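Local atomic coordinates of Obg-like ATPase 1 (Schizosaccharomyces pombe, PDB entry 1NI3), a protein that hydrolyses ATP, and GTP with lower efficiency, and negatively regulates the G2/M transition of the cell cycle. Residues N19-T23 against A304-I308; G104-L110 against E150-K154; I119-A125 against P226-N232; D155-E160 against V192-T197. All blocks are in the same frame, centred on the assembly; numbering follows the deposited sequence.

Contact 1. Residues N19-T23 against A304-I308; sequences NNLKT and ALNLI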
# COMPACT_ATOMS: atom_id res chain seq x y z
N ASN A 19 -2.01 -6.17 10.38
CA ASN A 19 -1.36 -4.87 10.33
C ASN A 19 -0.15 -4.89 9.42
O ASN A 19 0.07 -3.95 8.67
CB ASN A 19 -0.93 -4.41 11.72
CG ASN A 19 -2.06 -4.44 12.73
OD1 ASN A 19 -3.07 -3.76 12.58
ND2 ASN A 19 -1.89 -5.25 13.77
N ASN A 20 0.64 -5.95 9.48
CA ASN A 20 1.82 -6.03 8.63
C ASN A 20 1.47 -6.35 7.18
O ASN A 20 1.74 -7.45 6.70
CB ASN A 20 2.78 -7.09 9.16
CG ASN A 20 2.07 -8.36 9.51
OD1 ASN A 20 1.51 -8.49 10.60
ND2 ASN A 20 2.05 -9.30 8.58
N LEU A 21 0.86 -5.38 6.50
CA LEU A 21 0.48 -5.51 5.09
C LEU A 21 1.65 -4.94 4.29
O LEU A 21 2.33 -4.02 4.76
CB LEU A 21 -0.78 -4.69 4.83
CG LEU A 21 -1.98 -5.06 5.70
CD1 LEU A 21 -3.19 -4.15 5.47
CD2 LEU A 21 -2.31 -6.50 5.38
N LYS A 22 1.91 -5.47 3.10
CA LYS A 22 3.03 -4.96 2.29
C LYS A 22 2.62 -4.61 0.85
O LYS A 22 1.55 -5.01 0.39
CB LYS A 22 4.16 -6.00 2.29
CG LYS A 22 3.70 -7.41 1.91
CD LYS A 22 4.69 -8.51 2.34
CE LYS A 22 4.71 -8.72 3.86
NZ LYS A 22 5.18 -7.51 4.60
N THR A 23 3.45 -3.83 0.16
CA THR A 23 3.18 -3.43 -1.21
C THR A 23 4.36 -3.90 -2.06
O THR A 23 5.50 -3.94 -1.58
CB THR A 23 3.11 -1.90 -1.37
OG1 THR A 23 4.41 -1.33 -1.20
CG2 THR A 23 2.19 -1.30 -0.32
N ALA A 304 -3.69 3.34 1.26
CA ALA A 304 -4.39 2.35 0.42
C ALA A 304 -4.57 1.04 1.16
O ALA A 304 -5.55 0.33 0.96
CB ALA A 304 -3.61 2.11 -0.86
N LEU A 305 -3.59 0.72 1.99
CA LEU A 305 -3.62 -0.50 2.77
C LEU A 305 -4.52 -0.37 4.01
O LEU A 305 -4.54 -1.27 4.85
CB LEU A 305 -2.20 -0.87 3.20
CG LEU A 305 -1.25 -1.36 2.11
CD1 LEU A 305 0.16 -1.41 2.66
CD2 LEU A 305 -1.69 -2.75 1.62
N ASN A 306 -5.25 0.74 4.11
CA ASN A 306 -6.12 1.00 5.26
C ASN A 306 -5.37 1.01 6.58
O ASN A 306 -5.81 0.42 7.57
CB ASN A 306 -7.25 -0.03 5.34
CG ASN A 306 -8.47 0.37 4.53
OD1 ASN A 306 -8.90 1.52 4.56
ND2 ASN A 306 -9.05 -0.60 3.82
N LEU A 307 -4.21 1.65 6.61
CA LEU A 307 -3.43 1.70 7.83
C LEU A 307 -3.42 3.12 8.42
O LEU A 307 -3.53 4.12 7.70
CB LEU A 307 -2.00 1.19 7.56
CG LEU A 307 -1.93 -0.28 7.13
CD1 LEU A 307 -0.51 -0.64 6.70
CD2 LEU A 307 -2.38 -1.17 8.26
N ILE A 308 -3.34 3.17 9.75
CA ILE A 308 -3.29 4.40 10.52
C ILE A 308 -2.28 4.10 11.63
O ILE A 308 -1.73 3.00 11.69
CB ILE A 308 -4.63 4.71 11.21
CG1 ILE A 308 -5.01 3.57 12.15
CG2 ILE A 308 -5.71 4.92 10.18
CD1 ILE A 308 -6.12 3.92 13.13
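This is a seam between two domains: N19-T23 leads into the first strand of the P-loop G domain, and A304-I308 leaves a helix at L305 and enters strand 307-312 of the ubiquitin-like TGS region. Three leucines do most of the joining, and no hydrogen bond crosses. L21, L305 and L307 share the same rotamer, chi1 m and chi2 t, and all point CA-to-CB at the opposite segment. That lets L21 reach both partners, with CB 3.9 Å from L305 CD2 and CD1 4.2 Å from L307 CD2. An inverse gamma turn centred on N20, closed by L21 N to N19 O at 2.7 Å, leaves N19 O 3.7 Å from L307 CD2. D117, just before strand 118-124, touches L21 and L305 and so helps enclose the cluster. T23 takes the p rotamer, its OG1 hydrogen-bonded to T88 O in the neighbouring strand 81-90, while its methyl CG2 lies 3.6 Å from L305 CD1.

Contact 2. Residues G104-L110 against E150-K154; sequences GLGNAFL and ELLIK
Lay E150-K154 down as regular helix, part of helix 140-168, and run G104-L110 past it as an irregular loop (L105 near -86/-36) that turns into a helix at N107, with G106 as N-cap. The CA register pairs G104 with E150 (6.6 Å), L110 with L151 (8.6 Å) and N107 with K154 (9.0 Å). Hydrogen bonds come first. E150, with chi1 and chi2 both t, stretches its carboxylate to two successive amides: L105 N donates to OE1 at 2.5 Å, very short and almost straight, and G106 N to OE2 at 2.8 Å. K154 (chi1 and chi2 m, the rest t) donates from NZ to N107 OD1 at 2.7 Å; N107 leaves sideways, chi1 near -125°, between wells. Both glycines fit their places. At G104 (phi/psi -97/-133) a CB would clash with E150 OE1, which lies 3.3 Å from G104 CA; at G106 (103/165) it would jam against the preceding carbonyl. This loop, between strand 81-90 and helix 107-113, probably corresponds to the switch II region of P-loop GTPases, and the L105 side chain lies about 6 Å from that of K33, a predicted ATP-binding residue. Apolar contact is made by L110, chi1 m and chi2 t, pointing at the long helix: its CD2 is 3.5 Å from L151 CD2, and its CD1 is 3.7 Å from K154 CG. L222 touches both L110 and K154.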
# COMPACT_ATOMS: atom_id res chain seq x y z
N GLY A 104 3.06 -10.53 -21.08
CA GLY A 104 2.86 -9.77 -19.87
C GLY A 104 3.94 -9.91 -18.81
O GLY A 104 5.14 -9.84 -19.09
N LEU A 105 3.50 -10.13 -17.58
CA LEU A 105 4.39 -10.26 -16.43
C LEU A 105 4.90 -11.68 -16.23
O LEU A 105 6.04 -11.88 -15.80
CB LEU A 105 3.64 -9.82 -15.17
CG LEU A 105 3.12 -8.37 -15.15
CD1 LEU A 105 2.04 -8.25 -14.09
CD2 LEU A 105 4.27 -7.39 -14.89
N GLY A 106 4.06 -12.66 -16.52
CA GLY A 106 4.47 -14.04 -16.35
C GLY A 106 3.88 -14.64 -15.10
O GLY A 106 3.41 -13.94 -14.22
N ASN A 107 3.94 -15.97 -15.02
CA ASN A 107 3.41 -16.70 -13.88
C ASN A 107 4.31 -16.61 -12.67
O ASN A 107 3.83 -16.64 -11.54
CB ASN A 107 3.21 -18.16 -14.27
CG ASN A 107 1.80 -18.63 -14.04
OD1 ASN A 107 1.36 -18.74 -12.90
ND2 ASN A 107 1.08 -18.91 -15.12
N ALA A 108 5.61 -16.52 -12.89
CA ALA A 108 6.54 -16.44 -11.77
C ALA A 108 6.40 -15.09 -11.08
O ALA A 108 6.19 -15.01 -9.87
CB ALA A 108 7.97 -16.64 -12.25
N PHE A 109 6.53 -14.03 -11.88
CA PHE A 109 6.42 -12.66 -11.40
C PHE A 109 5.16 -12.56 -10.56
O PHE A 109 5.18 -12.06 -9.44
CB PHE A 109 6.32 -11.70 -12.58
CG PHE A 109 6.47 -10.26 -12.18
CD1 PHE A 109 7.73 -9.74 -11.90
CD2 PHE A 109 5.36 -9.44 -12.06
CE1 PHE A 109 7.88 -8.41 -11.49
CE2 PHE A 109 5.50 -8.11 -11.66
CZ PHE A 109 6.77 -7.60 -11.37
N LEU A 110 4.05 -13.04 -11.11
CA LEU A 110 2.81 -13.01 -10.38
C LEU A 110 2.85 -13.84 -9.10
O LEU A 110 2.31 -13.42 -8.08
CB LEU A 110 1.66 -13.47 -11.26
CG LEU A 110 1.25 -12.48 -12.35
CD1 LEU A 110 0.10 -13.07 -13.14
CD2 LEU A 110 0.84 -11.16 -11.72
N GLU A 150 -3.99 -9.68 -18.08
CA GLU A 150 -3.25 -10.81 -17.54
C GLU A 150 -3.82 -11.09 -16.16
O GLU A 150 -4.17 -12.23 -15.85
CB GLU A 150 -1.75 -10.50 -17.47
CG GLU A 150 -0.95 -11.48 -16.62
CD GLU A 150 0.55 -11.40 -16.86
OE1 GLU A 150 1.04 -10.30 -17.20
OE2 GLU A 150 1.25 -12.42 -16.72
N LEU A 151 -3.95 -10.05 -15.33
CA LEU A 151 -4.48 -10.28 -13.99
C LEU A 151 -5.88 -10.89 -14.04
O LEU A 151 -6.15 -11.88 -13.35
CB LEU A 151 -4.50 -8.97 -13.18
CG LEU A 151 -3.12 -8.33 -12.98
CD1 LEU A 151 -3.24 -7.23 -11.95
CD2 LEU A 151 -2.10 -9.36 -12.53
N LEU A 152 -6.75 -10.32 -14.85
CA LEU A 152 -8.11 -10.84 -14.98
C LEU A 152 -8.11 -12.31 -15.36
O LEU A 152 -8.84 -13.11 -14.76
CB LEU A 152 -8.87 -10.05 -16.03
CG LEU A 152 -9.14 -8.65 -15.52
CD1 LEU A 152 -9.70 -7.81 -16.64
CD2 LEU A 152 -10.09 -8.71 -14.33
N ILE A 153 -7.30 -12.69 -16.35
CA ILE A 153 -7.27 -14.08 -16.74
C ILE A 153 -6.93 -14.97 -15.55
O ILE A 153 -7.67 -15.92 -15.25
CB ILE A 153 -6.27 -14.32 -17.86
CG1 ILE A 153 -6.69 -13.50 -19.08
CG2 ILE A 153 -6.27 -15.79 -18.26
CD1 ILE A 153 -8.06 -13.90 -19.61
N LYS A 154 -5.83 -14.67 -14.88
CA LYS A 154 -5.46 -15.46 -13.71
C LYS A 154 -6.64 -15.65 -12.76
O LYS A 154 -7.11 -16.76 -12.58
CB LYS A 154 -4.30 -14.79 -12.98
CG LYS A 154 -2.96 -15.17 -13.55
CD LYS A 154 -2.75 -16.66 -13.40
CE LYS A 154 -1.48 -17.13 -14.08
NZ LYS A 154 -1.23 -18.56 -13.76

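Contact 3. Residues I119-A125 against P226-N232; sequences IYQVVRA and PVIYLVN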
# COMPACT_ATOMS: atom_id res chain seq x y z
N ILE A 119 -0.42 -2.95 -4.94
CA ILE A 119 0.45 -2.86 -6.09
C ILE A 119 0.84 -1.45 -6.52
O ILE A 119 0.01 -0.53 -6.58
CB ILE A 119 -0.19 -3.56 -7.31
CG1 ILE A 119 -0.03 -5.07 -7.19
CG2 ILE A 119 0.44 -3.09 -8.61
CD1 ILE A 119 -0.53 -5.80 -8.36
N TYR A 120 2.12 -1.28 -6.81
CA TYR A 120 2.66 -0.03 -7.29
C TYR A 120 2.96 -0.28 -8.76
O TYR A 120 4.00 -0.84 -9.08
CB TYR A 120 3.95 0.29 -6.56
CG TYR A 120 3.75 1.07 -5.28
CD1 TYR A 120 3.07 2.27 -5.29
CD2 TYR A 120 4.28 0.63 -4.07
CE1 TYR A 120 2.94 3.04 -4.15
CE2 TYR A 120 4.16 1.39 -2.91
CZ TYR A 120 3.49 2.59 -2.96
OH TYR A 120 3.37 3.38 -1.85
N GLN A 121 2.06 0.13 -9.65
CA GLN A 121 2.24 -0.09 -11.08
C GLN A 121 2.95 1.03 -11.81
O GLN A 121 2.36 2.08 -12.06
CB GLN A 121 0.88 -0.35 -11.74
CG GLN A 121 0.94 -0.69 -13.22
CD GLN A 121 -0.21 -1.58 -13.64
OE1 GLN A 121 -0.68 -1.54 -14.77
NE2 GLN A 121 -0.65 -2.42 -12.71
N VAL A 122 4.20 0.78 -12.17
CA VAL A 122 5.00 1.77 -12.88
C VAL A 122 4.69 1.91 -14.37
O VAL A 122 5.05 1.05 -15.18
CB VAL A 122 6.48 1.45 -12.76
CG1 VAL A 122 7.29 2.53 -13.42
CG2 VAL A 122 6.85 1.29 -11.29
N VAL A 123 4.03 3.00 -14.75
CA VAL A 123 3.69 3.26 -16.15
C VAL A 123 4.80 4.07 -16.82
O VAL A 123 5.25 5.08 -16.29
CB VAL A 123 2.35 4.03 -16.27
CG1 VAL A 123 2.00 4.25 -17.73
CG2 VAL A 123 1.23 3.26 -15.57
N ARG A 124 5.23 3.62 -18.00
CA ARG A 124 6.30 4.31 -18.72
C ARG A 124 5.77 5.43 -19.60
O ARG A 124 4.85 5.24 -20.39
CB ARG A 124 7.09 3.32 -19.57
CG ARG A 124 8.13 3.98 -20.44
CD ARG A 124 9.05 2.93 -21.03
NE ARG A 124 10.16 3.53 -21.75
CZ ARG A 124 11.24 2.86 -22.15
NH1 ARG A 124 11.34 1.57 -21.88
NH2 ARG A 124 12.21 3.48 -22.81
N ALA A 125 6.38 6.61 -19.47
CA ALA A 125 5.99 7.79 -20.23
C ALA A 125 7.26 8.45 -20.75
O ALA A 125 7.32 9.67 -20.93
CB ALA A 125 5.24 8.76 -19.35
N PRO A 226 -5.48 -3.25 -4.09
CA PRO A 226 -5.57 -1.94 -4.72
C PRO A 226 -4.29 -1.66 -5.51
O PRO A 226 -3.24 -2.24 -5.25
CB PRO A 226 -5.76 -0.99 -3.54
CG PRO A 226 -5.11 -1.71 -2.40
CD PRO A 226 -5.53 -3.14 -2.62
N VAL A 227 -4.39 -0.77 -6.49
CA VAL A 227 -3.25 -0.45 -7.33
C VAL A 227 -2.99 1.05 -7.37
O VAL A 227 -3.92 1.86 -7.42
CB VAL A 227 -3.46 -0.95 -8.76
CG1 VAL A 227 -2.22 -0.69 -9.60
CG2 VAL A 227 -3.80 -2.44 -8.75
N ILE A 228 -1.72 1.43 -7.35
CA ILE A 228 -1.34 2.83 -7.38
C ILE A 228 -0.42 3.02 -8.58
O ILE A 228 0.68 2.46 -8.60
CB ILE A 228 -0.60 3.23 -6.10
CG1 ILE A 228 -1.52 3.04 -4.88
CG2 ILE A 228 -0.12 4.66 -6.22
CD1 ILE A 228 -0.79 3.12 -3.54
N TYR A 229 -0.86 3.81 -9.55
CA TYR A 229 -0.06 4.04 -10.76
C TYR A 229 1.02 5.10 -10.64
O TYR A 229 0.75 6.25 -10.31
CB TYR A 229 -0.96 4.42 -11.93
CG TYR A 229 -1.87 3.30 -12.36
CD1 TYR A 229 -3.18 3.23 -11.91
CD2 TYR A 229 -1.40 2.28 -13.19
CE1 TYR A 229 -4.01 2.18 -12.28
CE2 TYR A 229 -2.22 1.22 -13.56
CZ TYR A 229 -3.52 1.17 -13.10
OH TYR A 229 -4.33 0.12 -13.48
N LEU A 230 2.25 4.70 -10.94
CA LEU A 230 3.37 5.63 -10.90
C LEU A 230 3.82 5.87 -12.34
O LEU A 230 4.53 5.04 -12.91
CB LEU A 230 4.52 5.05 -10.08
CG LEU A 230 4.26 4.74 -8.60
CD1 LEU A 230 5.55 4.26 -7.97
CD2 LEU A 230 3.74 5.98 -7.87
N VAL A 231 3.39 6.99 -12.92
CA VAL A 231 3.76 7.34 -14.30
C VAL A 231 5.17 7.92 -14.32
O VAL A 231 5.35 9.10 -14.09
CB VAL A 231 2.83 8.39 -14.92
CG1 VAL A 231 3.25 8.66 -16.37
CG2 VAL A 231 1.39 7.93 -14.88
N ASN A 232 6.16 7.08 -14.63
CA ASN A 232 7.55 7.49 -14.66
C ASN A 232 7.92 8.19 -15.96
O ASN A 232 7.87 7.59 -17.02
CB ASN A 232 8.46 6.27 -14.46
CG ASN A 232 9.92 6.64 -14.44
OD1 ASN A 232 10.29 7.68 -13.91
ND2 ASN A 232 10.77 5.77 -14.98
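Start on the face carrying I119, Q121 and V123 with V227, Y229 and V231. I119 CG2 meets V227 CG1 at 3.7 Å, V123 CG2 sits 3.7 Å from Y229 CD2, and A125 CB closes the end 3.6 Å from V231 CG1. Helices 140-168 and 246-254 cover this face, through residues such as L144 and I249. Within it lies one polar group, Q121 OE1, at the edge of the Y229 ring and 3.4 Å from Y229 CE2. On the other face Y120 leans across to its partner strand, CE1 3.8 Å from I228 CD1 and CD1 4.2 Å from L230 CD1, while its OH bonds to I297 O.

Between the faces runs the parallel ladder, I119 level with V227 through R124 level with N232, the strands twisted by 29°. Seven hydrogen bonds hold it, from I119 N to P226 O (2.9 Å) at one end to A125 N to N232 O (3.0 Å) at the other. In between, I119, Q121 and V123 each bond to the residues flanking their partner.

The polar edge is the C-terminal end. There N232 bonds through ND2 to V31 O and through OD1 to V267 N, next to V31 and M233, both predicted ATP-binding residues. Parallel strands ending in nucleotide-binding loops are as expected of the P-loop NTPase fold, and N232 probably stands where GTPases of this class carry their G4 motif.

Contact 4. Residues D155-E160 against V192-T197; sequences DAEFVE and VYQYLT
Build two antiparallel helices of a long helical hairpin, the coiled-coil arm of YchF proteins that projects from the G domain. D155-E160 belongs to helix 140-168 and V192-T197 to helix 179-199; their axes approach to 9.3 Å with a signed crossing angle of -154°, and A156 is level with L196, CA atoms 5.8 Å apart. Keep both backbones helical, widening the second into a pi-type turn at 195-197.

Y193 loses most surface. Its CB leaves sideways, but with chi1 t and chi2 near 84° the ring swings across to the first helix. There Y193 CE1 comes 3.2 Å from A156 O, which lies near the ring plane, and 3.3 Å from E160 OE2, which sits over one face. V159, chi1 t, points toward the second helix and fits among three residues: its CG1 is 3.6 Å from Y193 CB, and its CG2 is 4.0 Å from V192 CG1 and 3.6 Å from L196 CD1. L196, chi1 m and chi2 t, fills the space beside A156, with CD1 also 3.7 Å from D155 CB. The D155 carboxylate bonds to the backbone amides of L222 and T223, tying the arm to the loop before strand 227-232. At the pi-type turn, T197 in the p rotamer packs CG2 4.2 Å from A156 CB, and its OG1 donates back to Y193 O at 2.6 Å.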
# COMPACT_ATOMS: atom_id res chain seq x y z
N ASP A 155 -7.11 -14.56 -12.15
CA ASP A 155 -8.23 -14.67 -11.23
C ASP A 155 -9.39 -15.43 -11.84
O ASP A 155 -10.06 -16.20 -11.16
CB ASP A 155 -8.70 -13.29 -10.78
CG ASP A 155 -7.67 -12.60 -9.92
OD1 ASP A 155 -7.23 -13.19 -8.92
OD2 ASP A 155 -7.31 -11.46 -10.25
N ALA A 156 -9.61 -15.21 -13.13
CA ALA A 156 -10.69 -15.87 -13.85
C ALA A 156 -10.46 -17.36 -13.81
O ALA A 156 -11.35 -18.14 -13.45
CB ALA A 156 -10.72 -15.39 -15.28
N GLU A 157 -9.25 -17.77 -14.19
CA GLU A 157 -8.91 -19.17 -14.17
C GLU A 157 -9.02 -19.70 -12.75
O GLU A 157 -9.70 -20.69 -12.52
CB GLU A 157 -7.49 -19.37 -14.72
CG GLU A 157 -7.45 -19.33 -16.25
CD GLU A 157 -6.05 -19.16 -16.81
OE1 GLU A 157 -5.09 -19.70 -16.20
OE2 GLU A 157 -5.92 -18.54 -17.88
N PHE A 158 -8.40 -19.02 -11.79
CA PHE A 158 -8.47 -19.47 -10.41
C PHE A 158 -9.89 -19.73 -9.98
O PHE A 158 -10.19 -20.76 -9.40
CB PHE A 158 -7.87 -18.44 -9.47
CG PHE A 158 -7.90 -18.86 -8.04
CD1 PHE A 158 -6.85 -19.61 -7.50
CD2 PHE A 158 -8.97 -18.52 -7.22
CE1 PHE A 158 -6.87 -20.02 -6.16
CE2 PHE A 158 -9.00 -18.92 -5.87
CZ PHE A 158 -7.94 -19.67 -5.34
N VAL A 159 -10.77 -18.77 -10.25
CA VAL A 159 -12.16 -18.92 -9.88
C VAL A 159 -12.73 -20.15 -10.57
O VAL A 159 -13.28 -21.05 -9.92
CB VAL A 159 -12.98 -17.68 -10.29
CG1 VAL A 159 -14.45 -17.90 -10.02
CG2 VAL A 159 -12.47 -16.47 -9.52
N GLU A 160 -12.60 -20.18 -11.90
CA GLU A 160 -13.08 -21.30 -12.72
C GLU A 160 -12.77 -22.63 -12.03
O GLU A 160 -13.67 -23.44 -11.78
CB GLU A 160 -12.41 -21.24 -14.09
CG GLU A 160 -12.87 -22.29 -15.12
CD GLU A 160 -14.30 -22.08 -15.59
OE1 GLU A 160 -14.62 -22.57 -16.70
OE2 GLU A 160 -15.10 -21.46 -14.86
N VAL A 192 -18.57 -13.66 -8.99
CA VAL A 192 -17.16 -13.25 -9.00
C VAL A 192 -16.58 -13.57 -10.38
O VAL A 192 -15.84 -12.76 -10.95
CB VAL A 192 -16.34 -14.00 -7.95
CG1 VAL A 192 -14.88 -13.67 -8.09
CG2 VAL A 192 -16.84 -13.63 -6.57
N TYR A 193 -16.91 -14.75 -10.90
CA TYR A 193 -16.43 -15.17 -12.20
C TYR A 193 -17.10 -14.27 -13.23
O TYR A 193 -16.43 -13.62 -14.04
CB TYR A 193 -16.82 -16.62 -12.46
CG TYR A 193 -16.16 -17.19 -13.69
CD1 TYR A 193 -14.87 -17.72 -13.63
CD2 TYR A 193 -16.81 -17.19 -14.92
CE1 TYR A 193 -14.25 -18.23 -14.77
CE2 TYR A 193 -16.21 -17.69 -16.06
CZ TYR A 193 -14.93 -18.21 -15.99
OH TYR A 193 -14.34 -18.71 -17.12
N GLN A 194 -18.43 -14.26 -13.20
CA GLN A 194 -19.24 -13.42 -14.08
C GLN A 194 -18.56 -12.07 -14.26
O GLN A 194 -18.35 -11.61 -15.38
CB GLN A 194 -20.62 -13.21 -13.45
CG GLN A 194 -21.74 -14.08 -14.02
CD GLN A 194 -22.42 -13.42 -15.21
OE1 GLN A 194 -23.00 -12.34 -15.08
NE2 GLN A 194 -22.35 -14.06 -16.37
N TYR A 195 -18.22 -11.43 -13.14
CA TYR A 195 -17.59 -10.11 -13.15
C TYR A 195 -16.26 -10.16 -13.88
O TYR A 195 -16.07 -9.48 -14.89
CB TYR A 195 -17.36 -9.61 -11.71
CG TYR A 195 -17.22 -8.10 -11.55
CD1 TYR A 195 -18.34 -7.31 -11.29
CD2 TYR A 195 -15.98 -7.46 -11.69
CE1 TYR A 195 -18.23 -5.91 -11.17
CE2 TYR A 195 -15.86 -6.07 -11.57
CZ TYR A 195 -16.99 -5.30 -11.31
OH TYR A 195 -16.89 -3.93 -11.23
N LEU A 196 -15.34 -10.98 -13.37
CA LEU A 196 -14.01 -11.11 -13.95
C LEU A 196 -14.04 -11.37 -15.45
O LEU A 196 -13.12 -10.97 -16.18
CB LEU A 196 -13.27 -12.26 -13.28
CG LEU A 196 -12.99 -12.01 -11.80
CD1 LEU A 196 -12.37 -13.25 -11.19
CD2 LEU A 196 -12.08 -10.80 -11.63
N THR A 197 -15.09 -12.02 -15.92
CA THR A 197 -15.19 -12.32 -17.33
C THR A 197 -16.13 -11.41 -18.12
O THR A 197 -15.72 -10.83 -19.13
CB THR A 197 -15.60 -13.78 -17.50
OG1 THR A 197 -16.70 -14.08 -16.63
CG2 THR A 197 -14.44 -14.68 -17.13

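Contact 3 lies in the middle of the G-domain sheet, and contact 1 touches it: T23 OG1 is 3.2 Å from Y120 CE2, since strands 22-27 and 118-124 are neighbours. Their centres are 18 Å apart. Helix 140-168 follows strand 118-124 and serves contacts 2 and 4 in turn, centres 14 Å apart, where L152 CD2 meets L196 CD2 at 4.0 Å. One helix thus runs from the sheet past the probable switch II region and out into the arm. Along the chain, contact 1 encloses the other three, contact 3 encloses contact 4, and contacts 2 and 3 interleave. Contact 1, whose segments lie 281 residues apart at their closest ends, brings the TGS region back against the first strand.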